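Local coordinates for Lmaj004144AAA protein (Leishmania major, PDB 1Y63) that probably transfers the terminal phosphate between nucleoside triphosphates and monophosphates, also hydrolyses ATP, and is thought to assist late maturation of the small ribosomal subunit, at residues L40-L45 and H86-H91. Sequence-based numbering, arbitrary orientation.
Sequences LEVGKL and HVVDYH
Val42 turns its two methyl groups onto different partners of the segment 86-91. CG1, placed anti to the backbone N (chi1 176°), sits over the centre of one face of the Tyr90 ring, 3.6 Å from its centroid, a CH-pi contact. CG2 presses against Val88 CG1 at 3.4 Å, tighter than usual for two carbons. On the face of the sheet that carries Val88, Leu40 crosses the His86 side chain obliquely, its CD1 3.8 Å from His86 CB; Ile79 and Leu72 of helix 66-80 touch Leu40 and Val42, respectively. Beneath these side chains the edge strand 37-41 runs parallel to 85-89. Leu40 N donates to Val87 O (2.9 Å, 167° at the hydrogen), and Leu40 O accepts from Asp89 N. Asp89 O then receives Val42 N at 3.1 Å and a water that in turn accepts from Gly43 N (2.8 Å), so one carbonyl serves the first two amides of the helix, Val42 directly and Gly43 through water. On the other face Glu41, the N-cap residue, touches Thr24 and lies alongside Asp89, its OE1 4.7 Å from Asp89 OD2. Hydrogen bonds from Thr24 and His39 to that OD2 probably offset the like-charged neighbour and fix the carboxylate near ADP, consistent with the Walker B-like acidic residue at a strand end in P-loop kinases.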
ATOM      1  N   LEU A  40       7.777   3.088  -3.929  1.00 19.42           N
ATOM      2  CA  LEU A  40       7.562   2.113  -5.022  1.00 18.70           C
ATOM      3  C   LEU A  40       6.061   2.036  -5.240  1.00 19.61           C
ATOM      4  O   LEU A  40       5.318   1.563  -4.372  1.00 19.36           O
ATOM      5  CB  LEU A  40       8.061   0.719  -4.677  1.00 22.09           C
ATOM      6  CG  LEU A  40       9.539   0.400  -4.562  1.00 27.19           C
ATOM      7  CD1 LEU A  40      10.143   0.900  -3.264  1.00 32.31           C
ATOM      8  CD2 LEU A  40       9.684  -1.112  -4.651  1.00 26.50           C
ATOM      9  N   GLU A  41       5.600   2.581  -6.357  1.00 20.03           N
ATOM     10  CA  GLU A  41       4.193   2.548  -6.724  1.00 19.17           C
ATOM     11  C   GLU A  41       3.973   1.268  -7.521  1.00 20.67           C
ATOM     12  O   GLU A  41       4.181   1.226  -8.715  1.00 20.39           O
ATOM     13  CB  GLU A  41       3.823   3.833  -7.518  1.00 22.39           C
ATOM     14  CG  GLU A  41       2.339   4.084  -7.725  1.00 20.40           C
ATOM     15  CD  GLU A  41       1.983   5.522  -8.151  1.00 23.85           C
ATOM     16  OE1 GLU A  41       2.815   6.469  -8.048  1.00 25.44           O
ATOM     17  OE2 GLU A  41       0.859   5.707  -8.638  1.00 24.65           O
ATOM     18  N   VAL A  42       3.544   0.211  -6.840  1.00 20.21           N
ATOM     19  CA  VAL A  42       3.511  -1.112  -7.457  1.00 18.63           C
ATOM     20  C   VAL A  42       2.584  -1.205  -8.668  1.00 19.92           C
ATOM     21  O   VAL A  42       2.891  -1.916  -9.640  1.00 21.04           O
ATOM     22  CB  VAL A  42       3.166  -2.163  -6.373  1.00 21.57           C
ATOM     23  CG1 VAL A  42       3.028  -3.551  -6.977  1.00 21.49           C
ATOM     24  CG2 VAL A  42       4.237  -2.131  -5.316  1.00 22.46           C
ATOM     25  N   GLY A  43       1.460  -0.489  -8.642  1.00 20.48           N
ATOM     26  CA  GLY A  43       0.578  -0.479  -9.812  1.00 23.52           C
ATOM     27  C   GLY A  43       1.280  -0.010 -11.096  1.00 21.04           C
ATOM     28  O   GLY A  43       1.007  -0.511 -12.199  1.00 24.18           O
ATOM     29  N   LYS A  44       2.179   0.962 -10.965  1.00 20.62           N
ATOM     30  CA  LYS A  44       2.980   1.430 -12.096  1.00 21.63           C
ATOM     31  C   LYS A  44       3.948   0.343 -12.550  1.00 22.79           C
ATOM     32  O   LYS A  44       4.112   0.113 -13.742  1.00 22.29           O
ATOM     33  CB  LYS A  44       3.705   2.727 -11.747  1.00 23.45           C
ATOM     34  CG  LYS A  44       2.759   3.926 -11.655  1.00 24.53           C
ATOM     35  CD  LYS A  44       3.525   5.243 -11.581  1.00 32.77           C
ATOM     36  CE  LYS A  44       2.587   6.437 -11.730  1.00 39.10           C
ATOM     37  NZ  LYS A  44       3.351   7.692 -11.977  1.00 41.74           N
ATOM     38  N   LEU A  45       4.540  -0.393 -11.607  1.00 20.32           N
ATOM     39  CA  LEU A  45       5.428  -1.494 -11.997  1.00 19.03           C
ATOM     40  C   LEU A  45       4.667  -2.548 -12.769  1.00 21.62           C
ATOM     41  O   LEU A  45       5.147  -3.079 -13.772  1.00 20.68           O
ATOM     42  CB  LEU A  45       6.075  -2.145 -10.774  1.00 21.11           C
ATOM     43  CG  LEU A  45       6.946  -1.207  -9.954  1.00 24.27           C
ATOM     44  CD1 LEU A  45       7.463  -1.933  -8.725  1.00 24.41           C
ATOM     45  CD2 LEU A  45       8.097  -0.657 -10.769  1.00 24.83           C
ATOM     46  N   HIS A  86      12.200   2.023   2.222  1.00 18.11           N
ATOM     47  CA  HIS A  86      11.272   1.929   1.109  1.00 17.60           C
ATOM     48  C   HIS A  86       9.850   1.977   1.604  1.00 18.52           C
ATOM     49  O   HIS A  86       9.516   1.341   2.615  1.00 20.01           O
ATOM     50  CB  HIS A  86      11.518   0.642   0.294  1.00 20.17           C
ATOM     51  CG  HIS A  86      12.960   0.467  -0.093  1.00 19.03           C
ATOM     52  ND1 HIS A  86      13.848  -0.269   0.657  1.00 19.22           N
ATOM     53  CD2 HIS A  86      13.671   0.968  -1.132  1.00 22.45           C
ATOM     54  CE1 HIS A  86      15.059  -0.186   0.115  1.00 22.12           C
ATOM     55  NE2 HIS A  86      14.977   0.546  -0.983  1.00 20.12           N
ATOM     56  N   VAL A  87       9.017   2.726   0.890  1.00 18.35           N
ATOM     57  CA  VAL A  87       7.577   2.763   1.170  1.00 20.95           C
ATOM     58  C   VAL A  87       6.865   2.229  -0.061  1.00 19.67           C
ATOM     59  O   VAL A  87       6.910   2.824  -1.150  1.00 21.08           O
ATOM     60  CB  VAL A  87       7.066   4.164   1.638  1.00 18.91           C
ATOM     61  CG1 VAL A  87       7.423   5.300   0.657  1.00 20.71           C
ATOM     62  CG2 VAL A  87       5.561   4.119   1.916  1.00 20.40           C
ATOM     63  N   VAL A  88       6.279   1.066   0.101  1.00 17.73           N
ATOM     64  CA  VAL A  88       5.636   0.368  -1.004  1.00 18.76           C
ATOM     65  C   VAL A  88       4.140   0.669  -0.926  1.00 20.83           C
ATOM     66  O   VAL A  88       3.563   0.724   0.172  1.00 21.32           O
ATOM     67  CB  VAL A  88       5.857  -1.138  -0.899  1.00 20.82           C
ATOM     68  CG1 VAL A  88       5.121  -1.873  -1.998  1.00 22.35           C
ATOM     69  CG2 VAL A  88       7.342  -1.437  -1.000  1.00 23.60           C
ATOM     70  N   ASP A  89       3.539   0.855  -2.095  1.00 18.04           N
ATOM     71  CA  ASP A  89       2.177   1.355  -2.228  1.00 18.73           C
ATOM     72  C   ASP A  89       1.423   0.399  -3.142  1.00 18.97           C
ATOM     73  O   ASP A  89       1.765   0.301  -4.312  1.00 18.33           O
ATOM     74  CB  ASP A  89       2.344   2.770  -2.815  1.00 19.92           C
ATOM     75  CG  ASP A  89       1.162   3.294  -3.525  1.00 19.20           C
ATOM     76  OD1 ASP A  89       0.062   2.761  -3.418  1.00 22.17           O
ATOM     77  OD2 ASP A  89       1.359   4.365  -4.159  1.00 21.88           O
ATOM     78  N   TYR A  90       0.455  -0.354  -2.602  1.00 17.49           N
ATOM     79  CA  TYR A  90      -0.327  -1.321  -3.430  1.00 18.61           C
ATOM     80  C   TYR A  90      -1.631  -1.685  -2.774  1.00 18.79           C
ATOM     81  O   TYR A  90      -1.687  -1.775  -1.552  1.00 20.06           O
ATOM     82  CB  TYR A  90       0.478  -2.615  -3.705  1.00 18.62           C
ATOM     83  CG  TYR A  90      -0.000  -3.445  -4.894  1.00 18.30           C
ATOM     84  CD1 TYR A  90      -0.335  -2.851  -6.105  1.00 20.34           C
ATOM     85  CD2 TYR A  90      -0.010  -4.841  -4.831  1.00 19.43           C
ATOM     86  CE1 TYR A  90      -0.723  -3.625  -7.204  1.00 19.50           C
ATOM     87  CE2 TYR A  90      -0.369  -5.612  -5.930  1.00 21.19           C
ATOM     88  CZ  TYR A  90      -0.718  -4.998  -7.101  1.00 22.38           C
ATOM     89  OH  TYR A  90      -1.093  -5.773  -8.189  1.00 25.83           O
ATOM     90  N   HIS A  91      -2.647  -1.964  -3.593  1.00 18.99           N
ATOM     91  CA  HIS A  91      -3.982  -2.290  -3.097  1.00 20.99           C
ATOM     92  C   HIS A  91      -4.040  -3.704  -2.522  1.00 25.86           C
ATOM     93  O   HIS A  91      -4.951  -4.016  -1.774  1.00 30.62           O
ATOM     94  CB  HIS A  91      -5.039  -2.086  -4.188  1.00 21.52           C
ATOM     95  CG  HIS A  91      -4.890  -3.002  -5.363  1.00 24.07           C
ATOM     96  ND1 HIS A  91      -4.402  -2.591  -6.580  1.00 33.93           N
ATOM     97  CD2 HIS A  91      -5.180  -4.315  -5.500  1.00 31.77           C
ATOM     98  CE1 HIS A  91      -4.390  -3.614  -7.421  1.00 26.56           C
ATOM     99  NE2 HIS A  91      -4.844  -4.676  -6.785  1.00 36.56           N
TER
HETATM  100  O   HOH W   1       0.528   1.344  -6.669  1.00 16.69           O